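Local coordinates for protein Exo-beta-1,3-galactanase (Bifidobacterium bifidum, PDB 5FLW) that probably releases single galactose units from the ends of beta-1,3-galactan chains, as a glycoside hydrolase of family 43, at residues H21-Q26 with V245-P250; L262-R267 with I278-I283; G133-D138 with D155-T160. All coordinates share one frame; numbering follows the deposited sequence.

Overall arrangement
The chain forms five antiparallel sheets, the blades of the family 43 beta-propeller. Contact 1, about 5 Å from the chain's centre, joins the first and last blades. Contact 2, within the last blade, is centred about 9 Å from contact 1, joined where strands 244-250 and 261-266 pair (Val249 N to Leu262 O 2.9 Å, a probable hydrogen bond). Contact 3, between the loop entering the third blade and its middle turn, is centred about 20 Å from contact 1 and 25 Å from contact 2. Arg83 links contacts 1 and 3 through salt bridges to Asp246 and Asp138. The substrate site of this family lies at the propeller axis, probably near contact 1 and the Asp138 end of contact 3.

Contact 1: residues H21-Q26 with V245-P250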
ATOM      1  N   HIS A  21      -6.857  -4.329  -5.192  1.00 11.12           N
ATOM      2  CA  HIS A  21      -7.006  -2.877  -5.214  1.00 10.44           C
ATOM      3  C   HIS A  21      -6.482  -2.291  -3.908  1.00 10.94           C
ATOM      4  O   HIS A  21      -6.874  -2.736  -2.816  1.00 10.11           O
ATOM      5  CB  HIS A  21      -8.467  -2.468  -5.354  1.00 10.21           C
ATOM      6  CG  HIS A  21      -9.206  -3.201  -6.424  1.00 11.79           C
ATOM      7  ND1 HIS A  21      -8.853  -3.122  -7.760  1.00 10.57           N
ATOM      8  CD2 HIS A  21     -10.313  -3.983  -6.361  1.00 10.77           C
ATOM      9  CE1 HIS A  21      -9.688  -3.868  -8.464  1.00 14.48           C
ATOM     10  NE2 HIS A  21     -10.599  -4.384  -7.643  1.00 11.73           N
ATOM     11  N   GLY A  22      -5.609  -1.289  -4.027  1.00 10.55           N
ATOM     12  CA  GLY A  22      -5.005  -0.662  -2.859  1.00 10.26           C
ATOM     13  C   GLY A  22      -4.257  -1.633  -1.969  1.00 10.49           C
ATOM     14  O   GLY A  22      -4.290  -1.483  -0.749  1.00 10.80           O
ATOM     15  N   ILE A  23      -3.534  -2.612  -2.559  1.00 10.34           N
ATOM     16  CA  ILE A  23      -3.108  -3.784  -1.782  1.00 10.33           C
ATOM     17  C   ILE A  23      -1.949  -3.486  -0.832  1.00 14.08           C
ATOM     18  O   ILE A  23      -1.090  -2.612  -1.067  1.00 12.68           O
ATOM     19  CB  ILE A  23      -2.776  -5.024  -2.647  1.00 11.57           C
ATOM     20  CG1 ILE A  23      -1.500  -4.814  -3.472  1.00 11.22           C
ATOM     21  CG2 ILE A  23      -3.956  -5.416  -3.474  1.00 10.20           C
ATOM     22  CD1 ILE A  23      -1.089  -6.038  -4.279  1.00 12.28           C
ATOM     23  N   GLY A  24      -1.907  -4.282   0.243  1.00 12.71           N
ATOM     24  CA  GLY A  24      -0.672  -4.570   0.933  1.00 11.35           C
ATOM     25  C   GLY A  24      -0.168  -5.923   0.460  1.00 13.37           C
ATOM     26  O   GLY A  24      -0.959  -6.792   0.054  1.00 12.82           O
ATOM     27  N   LEU A  25       1.172  -6.085   0.501  1.00 12.71           N
ATOM     28  CA  LEU A  25       1.847  -7.335   0.158  1.00 12.94           C
ATOM     29  C   LEU A  25       2.872  -7.657   1.230  1.00 16.04           C
ATOM     30  O   LEU A  25       3.664  -6.789   1.617  1.00 17.30           O
ATOM     31  CB  LEU A  25       2.645  -7.221  -1.142  1.00 20.23           C
ATOM     32  CG  LEU A  25       1.958  -7.412  -2.468  1.00 21.04           C
ATOM     33  CD1 LEU A  25       2.959  -7.032  -3.567  1.00 18.73           C
ATOM     34  CD2 LEU A  25       1.533  -8.869  -2.587  1.00 16.36           C
ATOM     35  N   GLN A  26       2.901  -8.922   1.662  1.00 14.73           N
ATOM     36  CA  GLN A  26       3.870  -9.416   2.629  1.00 16.94           C
ATOM     37  C   GLN A  26       4.292 -10.815   2.226  1.00 16.69           C
ATOM     38  O   GLN A  26       3.456 -11.608   1.800  1.00 16.18           O
ATOM     39  CB  GLN A  26       3.220  -9.562   4.007  1.00 24.07           C
ATOM     40  CG  GLN A  26       2.985  -8.265   4.750  1.00 25.00           C
ATOM     41  CD  GLN A  26       4.284  -7.613   5.128  1.00 21.88           C
ATOM     42  OE1 GLN A  26       5.025  -8.130   5.968  1.00 33.73           O
ATOM     43  NE2 GLN A  26       4.583  -6.484   4.508  1.00 21.04           N
ATOM     44  N   VAL A 245       0.779   4.685  -7.892  1.00 11.89           N
ATOM     45  CA  VAL A 245       1.627   3.736  -7.170  1.00 14.25           C
ATOM     46  C   VAL A 245       0.877   3.205  -5.957  1.00 15.04           C
ATOM     47  O   VAL A 245       0.213   3.947  -5.217  1.00 11.39           O
ATOM     48  CB  VAL A 245       2.992   4.341  -6.775  1.00 13.50           C
ATOM     49  CG1 VAL A 245       2.837   5.515  -5.800  1.00 12.29           C
ATOM     50  CG2 VAL A 245       3.892   3.268  -6.151  1.00 12.27           C
ATOM     51  N   ASP A 246       0.942   1.895  -5.785  1.00 11.78           N
ATOM     52  CA  ASP A 246       0.385   1.269  -4.602  1.00 12.59           C
ATOM     53  C   ASP A 246       1.455   0.663  -3.723  1.00 13.79           C
ATOM     54  O   ASP A 246       1.438   0.864  -2.507  1.00 13.21           O
ATOM     55  CB  ASP A 246      -0.607   0.170  -4.965  1.00 13.26           C
ATOM     56  CG  ASP A 246      -1.121  -0.512  -3.734  1.00 13.47           C
ATOM     57  OD1 ASP A 246      -1.998   0.099  -3.086  1.00 11.23           O
ATOM     58  OD2 ASP A 246      -0.590  -1.605  -3.384  1.00 13.02           O
ATOM     59  N   ILE A 247       2.373  -0.098  -4.317  1.00 13.09           N
ATOM     60  CA  ILE A 247       3.389  -0.802  -3.541  1.00 14.43           C
ATOM     61  C   ILE A 247       4.581  -1.107  -4.439  1.00 14.99           C
ATOM     62  O   ILE A 247       4.432  -1.300  -5.651  1.00 14.54           O
ATOM     63  CB  ILE A 247       2.794  -2.075  -2.885  1.00 14.13           C
ATOM     64  CG1 ILE A 247       3.739  -2.634  -1.809  1.00 14.65           C
ATOM     65  CG2 ILE A 247       2.389  -3.119  -3.956  1.00 14.67           C
ATOM     66  CD1 ILE A 247       3.043  -3.562  -0.832  1.00 16.32           C
ATOM     67  N   VAL A 248       5.775  -1.108  -3.840  1.00 13.90           N
ATOM     68  CA  VAL A 248       7.003  -1.643  -4.418  1.00 14.90           C
ATOM     69  C   VAL A 248       7.498  -2.717  -3.443  1.00 15.98           C
ATOM     70  O   VAL A 248       7.530  -2.478  -2.224  1.00 15.95           O
ATOM     71  CB  VAL A 248       8.055  -0.527  -4.621  1.00 15.81           C
ATOM     72  CG1 VAL A 248       9.399  -1.102  -5.085  1.00 14.80           C
ATOM     73  CG2 VAL A 248       7.553   0.543  -5.583  1.00 13.52           C
ATOM     74  N   VAL A 249       7.823  -3.908  -3.957  1.00 15.04           N
ATOM     75  CA  VAL A 249       8.369  -4.970  -3.103  1.00 17.18           C
ATOM     76  C   VAL A 249       9.709  -5.486  -3.608  1.00 19.50           C
ATOM     77  O   VAL A 249       9.918  -5.586  -4.822  1.00 17.41           O
ATOM     78  CB  VAL A 249       7.383  -6.134  -2.862  1.00 22.42           C
ATOM     79  CG1 VAL A 249       6.188  -5.672  -2.012  1.00 15.55           C
ATOM     80  CG2 VAL A 249       6.980  -6.778  -4.183  1.00 18.70           C
ATOM     81  N   PRO A 250      10.642  -5.809  -2.708  1.00 18.45           N
ATOM     82  CA  PRO A 250      11.839  -6.562  -3.105  1.00 19.08           C
ATOM     83  C   PRO A 250      11.486  -8.037  -3.328  1.00 24.08           C
ATOM     84  O   PRO A 250      10.667  -8.623  -2.609  1.00 19.75           O
ATOM     85  CB  PRO A 250      12.777  -6.384  -1.900  1.00 18.34           C
ATOM     86  CG  PRO A 250      11.856  -6.178  -0.715  1.00 22.65           C
ATOM     87  CD  PRO A 250      10.578  -5.546  -1.253  1.00 18.72           C
TER
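In this five-bladed beta-propeller, the contact brings together the inner strands of the first and last blades, 24-28 and 244-250; the axes of 24-26 and 245-250 run nearly parallel, at 10°, but 7.7 Å apart, too far for sheet pairing. Side chains therefore fill the seam. Leu25 points into it from CB, which meets Ile247 CD1 at 3.7 Å and Val249 CG1 slightly farther off. Its CG stands anti to the carbonyl carbon (chi1 -84°), and CD1 continues the chain outward (chi2 172°) to end 3.8 Å from Val249 CG1, with Ile247 CG2 at 4.0 Å. The tip of Leu25 is thus wedged between two branched residues. Ile247 replies with its own extended tip, CD1, which reaches the Leu25 backbone at N. A classic beta bulge, in which Asp246 and Ile247 both face Ile264, explains why these consecutive side chains both turn to 21-26. Asp246, its CG anti to the backbone N, is buried under Gly22 and Ile23; a salt bridge to Arg83 engages OD1 and would help offset the nearby charge of Asp266. Its other oxygen, OD2, touches Ile23 CG1 at 3.3 Å and lies just 2.6 Å from Ile23 O.

Contact 2: residues L262-R267 with I278-I283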
ATOM      1  N   LEU A 262       9.436  -5.302  -7.689  1.00 16.83           N
ATOM      2  CA  LEU A 262       8.163  -5.280  -8.398  1.00 18.42           C
ATOM      3  C   LEU A 262       7.393  -4.021  -8.006  1.00 14.69           C
ATOM      4  O   LEU A 262       7.301  -3.695  -6.817  1.00 15.94           O
ATOM      5  CB  LEU A 262       7.325  -6.519  -8.055  1.00 17.76           C
ATOM      6  CG  LEU A 262       6.089  -6.716  -8.924  1.00 19.54           C
ATOM      7  CD1 LEU A 262       6.482  -7.064 -10.351  1.00 18.57           C
ATOM      8  CD2 LEU A 262       5.174  -7.776  -8.294  1.00 17.41           C
ATOM      9  N   PHE A 263       6.897  -3.301  -9.017  1.00 14.20           N
ATOM     10  CA  PHE A 263       5.986  -2.168  -8.864  1.00 14.76           C
ATOM     11  C   PHE A 263       4.564  -2.634  -9.195  1.00 12.88           C
ATOM     12  O   PHE A 263       4.342  -3.245 -10.244  1.00 13.19           O
ATOM     13  CB  PHE A 263       6.393  -1.049  -9.843  1.00 14.32           C
ATOM     14  CG  PHE A 263       5.334   0.031 -10.062  1.00 17.34           C
ATOM     15  CD1 PHE A 263       4.304  -0.137 -11.019  1.00 15.73           C
ATOM     16  CD2 PHE A 263       5.384   1.232  -9.339  1.00 15.57           C
ATOM     17  CE1 PHE A 263       3.339   0.858 -11.205  1.00 14.95           C
ATOM     18  CE2 PHE A 263       4.429   2.230  -9.534  1.00 15.14           C
ATOM     19  CZ  PHE A 263       3.395   2.033 -10.466  1.00 15.17           C
ATOM     20  N   ILE A 264       3.602  -2.304  -8.321  1.00 13.40           N
ATOM     21  CA  ILE A 264       2.179  -2.439  -8.615  1.00 11.60           C
ATOM     22  C   ILE A 264       1.517  -1.075  -8.408  1.00 11.52           C
ATOM     23  O   ILE A 264       1.726  -0.428  -7.372  1.00 12.82           O
ATOM     24  CB  ILE A 264       1.515  -3.554  -7.779  1.00 14.89           C
ATOM     25  CG1 ILE A 264       2.025  -4.926  -8.266  1.00 16.13           C
ATOM     26  CG2 ILE A 264      -0.021  -3.458  -7.869  1.00 12.61           C
ATOM     27  CD1 ILE A 264       1.632  -6.103  -7.409  1.00 14.12           C
ATOM     28  N   GLY A 265       0.764  -0.629  -9.427  1.00 12.87           N
ATOM     29  CA  GLY A 265      -0.044   0.566  -9.322  1.00 11.78           C
ATOM     30  C   GLY A 265      -1.482   0.252  -9.698  1.00 13.70           C
ATOM     31  O   GLY A 265      -1.761  -0.708 -10.406  1.00 13.93           O
ATOM     32  N   ASP A 266      -2.402   1.068  -9.182  1.00 13.66           N
ATOM     33  CA  ASP A 266      -3.831   0.921  -9.451  1.00 12.03           C
ATOM     34  C   ASP A 266      -4.261   1.833 -10.597  1.00 10.58           C
ATOM     35  O   ASP A 266      -3.889   3.006 -10.630  1.00 12.19           O
ATOM     36  CB  ASP A 266      -4.665   1.268  -8.209  1.00 11.88           C
ATOM     37  CG  ASP A 266      -4.486   0.262  -7.088  1.00 11.89           C
ATOM     38  OD1 ASP A 266      -4.986  -0.863  -7.221  1.00 12.35           O
ATOM     39  OD2 ASP A 266      -3.827   0.586  -6.084  1.00 14.71           O
ATOM     40  N   ARG A 267      -5.087   1.289 -11.512  1.00 13.17           N
ATOM     41  CA  ARG A 267      -5.832   2.061 -12.533  1.00 12.14           C
ATOM     42  C   ARG A 267      -7.287   2.152 -12.082  1.00 12.45           C
ATOM     43  O   ARG A 267      -8.131   1.358 -12.503  1.00 13.94           O
ATOM     44  CB  ARG A 267      -5.787   1.377 -13.895  1.00 12.63           C
ATOM     45  CG  ARG A 267      -4.615   1.743 -14.684  1.00 18.68           C
ATOM     46  CD  ARG A 267      -4.774   1.538 -16.191  1.00 18.66           C
ATOM     47  NE  ARG A 267      -3.510   1.960 -16.752  1.00 17.27           N
ATOM     48  CZ  ARG A 267      -3.042   1.599 -17.934  1.00 15.14           C
ATOM     49  NH1 ARG A 267      -3.745   0.789 -18.729  1.00 15.35           N
ATOM     50  NH2 ARG A 267      -1.856   2.065 -18.305  1.00 16.47           N
ATOM     51  N   ILE A 278      -4.717  -3.253 -12.675  1.00 12.90           N
ATOM     52  CA  ILE A 278      -3.436  -2.906 -12.064  1.00 10.75           C
ATOM     53  C   ILE A 278      -2.386  -2.769 -13.168  1.00 11.37           C
ATOM     54  O   ILE A 278      -2.525  -3.313 -14.274  1.00 11.94           O
ATOM     55  CB  ILE A 278      -2.950  -3.925 -10.990  1.00 10.50           C
ATOM     56  CG1 ILE A 278      -2.682  -5.307 -11.632  1.00 12.33           C
ATOM     57  CG2 ILE A 278      -3.969  -4.011  -9.826  1.00 14.40           C
ATOM     58  CD1 ILE A 278      -2.082  -6.333 -10.681  1.00 12.72           C
ATOM     59  N   VAL A 279      -1.335  -2.027 -12.847  1.00 11.09           N
ATOM     60  CA  VAL A 279      -0.124  -1.975 -13.649  1.00 15.85           C
ATOM     61  C   VAL A 279       0.959  -2.688 -12.838  1.00 16.66           C
ATOM     62  O   VAL A 279       1.310  -2.248 -11.738  1.00 14.25           O
ATOM     63  CB  VAL A 279       0.274  -0.524 -13.985  1.00 14.44           C
ATOM     64  CG1 VAL A 279       1.648  -0.496 -14.650  1.00 15.42           C
ATOM     65  CG2 VAL A 279      -0.794   0.147 -14.884  1.00 12.79           C
ATOM     66  N   GLN A 280       1.477  -3.793 -13.377  1.00 12.64           N
ATOM     67  CA  GLN A 280       2.457  -4.620 -12.689  1.00 13.30           C
ATOM     68  C   GLN A 280       3.711  -4.670 -13.557  1.00 17.16           C
ATOM     69  O   GLN A 280       3.647  -5.088 -14.726  1.00 15.07           O
ATOM     70  CB  GLN A 280       1.900  -6.018 -12.479  1.00 13.00           C
ATOM     71  CG  GLN A 280       2.837  -6.977 -11.775  1.00 14.39           C
ATOM     72  CD  GLN A 280       2.147  -8.308 -11.462  1.00 20.17           C
ATOM     73  OE1 GLN A 280       1.154  -8.353 -10.721  1.00 18.06           O
ATOM     74  NE2 GLN A 280       2.666  -9.393 -12.029  1.00 17.31           N
ATOM     75  N   MET A 281       4.839  -4.223 -13.000  1.00 14.22           N
ATOM     76  CA  MET A 281       6.042  -4.016 -13.797  1.00 14.51           C
ATOM     77  C   MET A 281       7.259  -4.211 -12.914  1.00 16.39           C
ATOM     78  O   MET A 281       7.200  -3.907 -11.717  1.00 16.63           O
ATOM     79  CB  MET A 281       6.084  -2.584 -14.363  1.00 16.99           C
ATOM     80  CG  MET A 281       4.959  -2.202 -15.328  1.00 17.98           C
ATOM     81  SD  MET A 281       4.973  -0.432 -15.704  1.00 18.81           S
ATOM     82  CE  MET A 281       6.548  -0.273 -16.617  1.00 19.81           C
ATOM     83  N   PRO A 282       8.389  -4.645 -13.476  1.00 16.82           N
ATOM     84  CA  PRO A 282       9.650  -4.546 -12.731  1.00 17.56           C
ATOM     85  C   PRO A 282      10.045  -3.078 -12.604  1.00 18.50           C
ATOM     86  O   PRO A 282       9.743  -2.252 -13.472  1.00 19.22           O
ATOM     87  CB  PRO A 282      10.640  -5.309 -13.610  1.00 19.24           C
ATOM     88  CG  PRO A 282      10.119  -5.096 -15.000  1.00 19.32           C
ATOM     89  CD  PRO A 282       8.618  -5.020 -14.889  1.00 16.97           C
ATOM     90  N   ILE A 283      10.652  -2.734 -11.471  1.00 18.83           N
ATOM     91  CA  ILE A 283      11.170  -1.389 -11.256  1.00 18.98           C
ATOM     92  C   ILE A 283      12.643  -1.509 -10.885  1.00 19.09           C
ATOM     93  O   ILE A 283      13.017  -2.366 -10.077  1.00 22.17           O
ATOM     94  CB  ILE A 283      10.332  -0.597 -10.225  1.00 17.58           C
ATOM     95  CG1 ILE A 283      10.785   0.873 -10.154  1.00 19.40           C
ATOM     96  CG2 ILE A 283      10.380  -1.246  -8.858  1.00 16.90           C
ATOM     97  CD1 ILE A 283       9.884   1.786  -9.344  1.00 18.37           C
TER
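Arg267 lays one face of its guanidinium over Val279 CG2, with NE 3.8 Å from that methyl. The chain is extended from CG to NE, and backbone oxygens hold the flat head: NE hydrogen-bonds to Asp242 O, and NH2 to Tyr241 O and Thr301 O. An alanine here would probably leave Val279 without this flat cover and break the links to those three carbonyls. On the sheet face that carries Val279, the Phe263 ring carries CE1 to 4.1 Å from Val279 CG1, and a beta carbon on Gly265 would collide with Phe263 CZ. At its base, Phe263 CB packs on Ile283 CB at 4.0 Å. The opposite face bears Ile264 and Gln280 side by side, with Gln280 CG also 3.9 Å from Leu262 CD1; beyond it, Gln280 NE2 hydrogen-bonds to Phe56 O. Four backbone hydrogen bonds hold the strands in register. Phe263 N meets Met281 O at 2.8 Å, nearly along the C=O axis, and Met281 N returns to Phe263 O; Gly265 and Val279 form the second reciprocal pair, with Val279 N 2.8 Å from Gly265 O. Antiparallel and consecutive in the chain, the strands form a beta hairpin, the middle pair of the last propeller blade.

Contact 3: residues G133-D138 with D155-T160; sequences GYLSRD and DRDHGT
The backbone of 155-160 turns back sharply, Asp155 O accepting from both His158 N and Gly159 N in a classic beta bulge, while the irregular segment 133-138 passes alongside with Leu135 nearest Asp155. Tyr134 receives His158 edge-to-face: CE1 of the imidazole stands 3.6 Å above the plane of the Tyr134 ring, over its centre, with the two planes at 53°. Asp155 fixes the rotation of the imidazole, because OD2 takes a nearly straight bond (165°) from His158 ND1, 2.7 Å away and in the plane of the His158 ring. His161 NE2 binds the same oxygen, so two histidines grip it. The second carboxylate oxygen, OD1, accepts from Asp157 N at 3.1 Å, an Asx turn. A water joins the segments here, accepting from Leu135 N and donating to Asp155 OD1 and Asp157 OD2, while Leu135 CD1 reaches 3.3 Å from Asp157 OD2. Arg137 NH1 lies over one face of the Arg156 guanidinium, 4.5 Å from Arg156 NH2; the repulsion is probably eased by the Glu154-Arg156 salt bridge, while Arg137 NH2 hydrogen-bonds to Tyr106 O. Bulge and Asx turn together form the tight turn of the beta hairpin joining the middle strands of the third propeller blade.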
ATOM      1  N   GLY A 133      -4.862  13.223  17.288  1.00 12.29           N
ATOM      2  CA  GLY A 133      -6.049  13.702  16.616  1.00 11.21           C
ATOM      3  C   GLY A 133      -5.859  14.063  15.151  1.00 12.91           C
ATOM      4  O   GLY A 133      -6.833  14.485  14.512  1.00 14.62           O
ATOM      5  N   TYR A 134      -4.651  13.901  14.598  1.00 11.42           N
ATOM      6  CA  TYR A 134      -4.375  14.319  13.226  1.00 11.94           C
ATOM      7  C   TYR A 134      -5.084  13.422  12.215  1.00 12.61           C
ATOM      8  O   TYR A 134      -5.319  12.230  12.456  1.00 11.88           O
ATOM      9  CB  TYR A 134      -2.866  14.274  12.928  1.00 12.38           C
ATOM     10  CG  TYR A 134      -2.010  15.164  13.813  1.00 11.11           C
ATOM     11  CD1 TYR A 134      -2.551  16.251  14.463  1.00 11.09           C
ATOM     12  CD2 TYR A 134      -0.644  14.931  13.957  1.00 15.67           C
ATOM     13  CE1 TYR A 134      -1.764  17.080  15.281  1.00 13.55           C
ATOM     14  CE2 TYR A 134       0.130  15.731  14.748  1.00 12.74           C
ATOM     15  CZ  TYR A 134      -0.425  16.811  15.402  1.00 12.93           C
ATOM     16  OH  TYR A 134       0.368  17.596  16.204  1.00 18.31           O
ATOM     17  N   LEU A 135      -5.365  13.999  11.038  1.00 10.27           N
ATOM     18  CA  LEU A 135      -5.913  13.238   9.924  1.00 10.37           C
ATOM     19  C   LEU A 135      -4.969  12.127   9.497  1.00  9.19           C
ATOM     20  O   LEU A 135      -3.766  12.342   9.337  1.00 11.24           O
ATOM     21  CB  LEU A 135      -6.083  14.157   8.720  1.00 12.21           C
ATOM     22  CG  LEU A 135      -7.014  15.354   8.860  1.00 14.39           C
ATOM     23  CD1 LEU A 135      -6.829  16.355   7.695  1.00 15.52           C
ATOM     24  CD2 LEU A 135      -8.482  14.874   8.994  1.00 12.45           C
ATOM     25  N   SER A 136      -5.523  10.939   9.260  1.00  9.59           N
ATOM     26  CA  SER A 136      -4.818   9.842   8.598  1.00 10.59           C
ATOM     27  C   SER A 136      -5.709   9.304   7.476  1.00 12.84           C
ATOM     28  O   SER A 136      -6.850   8.891   7.728  1.00 11.69           O
ATOM     29  CB  SER A 136      -4.484   8.725   9.594  1.00 11.32           C
ATOM     30  OG  SER A 136      -3.807   7.658   8.944  1.00 12.66           O
ATOM     31  N   ARG A 137      -5.220   9.353   6.237  1.00 10.71           N
ATOM     32  CA  ARG A 137      -5.959   8.790   5.105  1.00  8.68           C
ATOM     33  C   ARG A 137      -5.165   7.649   4.463  1.00 11.43           C
ATOM     34  O   ARG A 137      -5.058   6.588   5.081  1.00 10.90           O
ATOM     35  CB  ARG A 137      -6.445   9.899   4.179  1.00 11.05           C
ATOM     36  CG  ARG A 137      -7.497  10.770   4.897  1.00 13.35           C
ATOM     37  CD  ARG A 137      -8.258  11.610   3.911  1.00 15.13           C
ATOM     38  NE  ARG A 137      -9.313  12.435   4.497  1.00 17.93           N
ATOM     39  CZ  ARG A 137      -9.090  13.667   4.914  1.00 15.52           C
ATOM     40  NH1 ARG A 137      -7.842  14.141   4.830  1.00 19.61           N
ATOM     41  NH2 ARG A 137     -10.079  14.430   5.393  1.00 13.00           N
ATOM     42  N   ASP A 138      -4.551   7.832   3.288  1.00 10.51           N
ATOM     43  CA  ASP A 138      -3.793   6.717   2.700  1.00 10.71           C
ATOM     44  C   ASP A 138      -2.703   6.248   3.655  1.00  9.58           C
ATOM     45  O   ASP A 138      -2.050   7.059   4.323  1.00 11.70           O
ATOM     46  CB  ASP A 138      -3.090   7.149   1.419  1.00 10.05           C
ATOM     47  CG  ASP A 138      -4.022   7.243   0.233  1.00 12.30           C
ATOM     48  OD1 ASP A 138      -5.267   7.045   0.371  1.00 10.67           O
ATOM     49  OD2 ASP A 138      -3.489   7.573  -0.844  1.00 12.18           O
ATOM     50  N   ASP A 155      -1.469  12.921   5.843  1.00 11.46           N
ATOM     51  CA  ASP A 155      -2.169  13.831   6.750  1.00 12.03           C
ATOM     52  C   ASP A 155      -2.269  15.175   6.032  1.00 13.41           C
ATOM     53  O   ASP A 155      -1.256  15.887   5.899  1.00 11.57           O
ATOM     54  CB  ASP A 155      -1.361  13.907   8.050  1.00 13.20           C
ATOM     55  CG  ASP A 155      -1.755  15.050   8.979  1.00 10.94           C
ATOM     56  OD1 ASP A 155      -2.647  15.874   8.683  1.00 12.61           O
ATOM     57  OD2 ASP A 155      -1.091  15.127  10.059  1.00 14.11           O
ATOM     58  N   ARG A 156      -3.483  15.521   5.559  1.00 12.29           N
ATOM     59  CA  ARG A 156      -3.619  16.679   4.660  1.00 12.72           C
ATOM     60  C   ARG A 156      -3.138  17.992   5.291  1.00 15.57           C
ATOM     61  O   ARG A 156      -2.739  18.919   4.564  1.00 16.34           O
ATOM     62  CB  ARG A 156      -5.038  16.821   4.133  1.00 14.98           C
ATOM     63  CG  ARG A 156      -5.152  17.721   2.861  1.00 13.11           C
ATOM     64  CD  ARG A 156      -4.450  17.118   1.629  1.00 13.11           C
ATOM     65  NE  ARG A 156      -4.604  15.657   1.578  1.00 14.21           N
ATOM     66  CZ  ARG A 156      -5.565  14.998   0.913  1.00 17.06           C
ATOM     67  NH1 ARG A 156      -6.494  15.645   0.206  1.00 15.10           N
ATOM     68  NH2 ARG A 156      -5.610  13.666   0.980  1.00 15.75           N
ATOM     69  N   ASP A 157      -3.177  18.109   6.627  1.00 12.66           N
ATOM     70  CA  ASP A 157      -2.784  19.366   7.256  1.00 14.17           C
ATOM     71  C   ASP A 157      -1.271  19.492   7.454  1.00 15.63           C
ATOM     72  O   ASP A 157      -0.793  20.609   7.687  1.00 19.00           O
ATOM     73  CB  ASP A 157      -3.451  19.539   8.621  1.00 16.33           C
ATOM     74  CG  ASP A 157      -4.976  19.537   8.559  1.00 17.05           C
ATOM     75  OD1 ASP A 157      -5.572  20.146   7.642  1.00 18.88           O
ATOM     76  OD2 ASP A 157      -5.558  18.890   9.459  1.00 29.96           O
ATOM     77  N   HIS A 158      -0.502  18.369   7.401  1.00 15.32           N
ATOM     78  CA  HIS A 158       0.908  18.408   7.815  1.00 16.27           C
ATOM     79  C   HIS A 158       1.895  17.837   6.807  1.00 18.59           C
ATOM     80  O   HIS A 158       3.001  18.394   6.636  1.00 19.28           O
ATOM     81  CB  HIS A 158       1.145  17.728   9.188  1.00 14.19           C
ATOM     82  CG  HIS A 158       0.333  18.311  10.302  1.00 14.13           C
ATOM     83  ND1 HIS A 158      -0.678  17.624  10.932  1.00 14.70           N
ATOM     84  CD2 HIS A 158       0.369  19.533  10.880  1.00 17.10           C
ATOM     85  CE1 HIS A 158      -1.224  18.386  11.862  1.00 15.73           C
ATOM     86  NE2 HIS A 158      -0.606  19.551  11.851  1.00 17.75           N
ATOM     87  N   GLY A 159       1.552  16.738   6.158  1.00 14.12           N
ATOM     88  CA  GLY A 159       2.456  16.019   5.299  1.00 15.98           C
ATOM     89  C   GLY A 159       2.202  14.546   5.471  1.00 14.95           C
ATOM     90  O   GLY A 159       1.220  14.133   6.094  1.00 14.24           O
ATOM     91  N   THR A 160       3.090  13.723   4.910  1.00 13.95           N
ATOM     92  CA  THR A 160       2.951  12.282   5.057  1.00 12.89           C
ATOM     93  C   THR A 160       3.924  11.809   6.138  1.00 15.49           C
ATOM     94  O   THR A 160       5.133  12.093   6.063  1.00 13.16           O
ATOM     95  CB  THR A 160       3.118  11.572   3.717  1.00 11.53           C
ATOM     96  OG1 THR A 160       2.089  12.064   2.842  1.00 15.26           O
ATOM     97  CG2 THR A 160       2.988  10.051   3.867  1.00 14.47           C
TER
HETATM   98  O   HOH W   1      -4.242  16.642  10.773  1.00 13.02           O
HETATM   99  O   HOH W   2      -4.991  13.256   4.955  1.00 12.25           O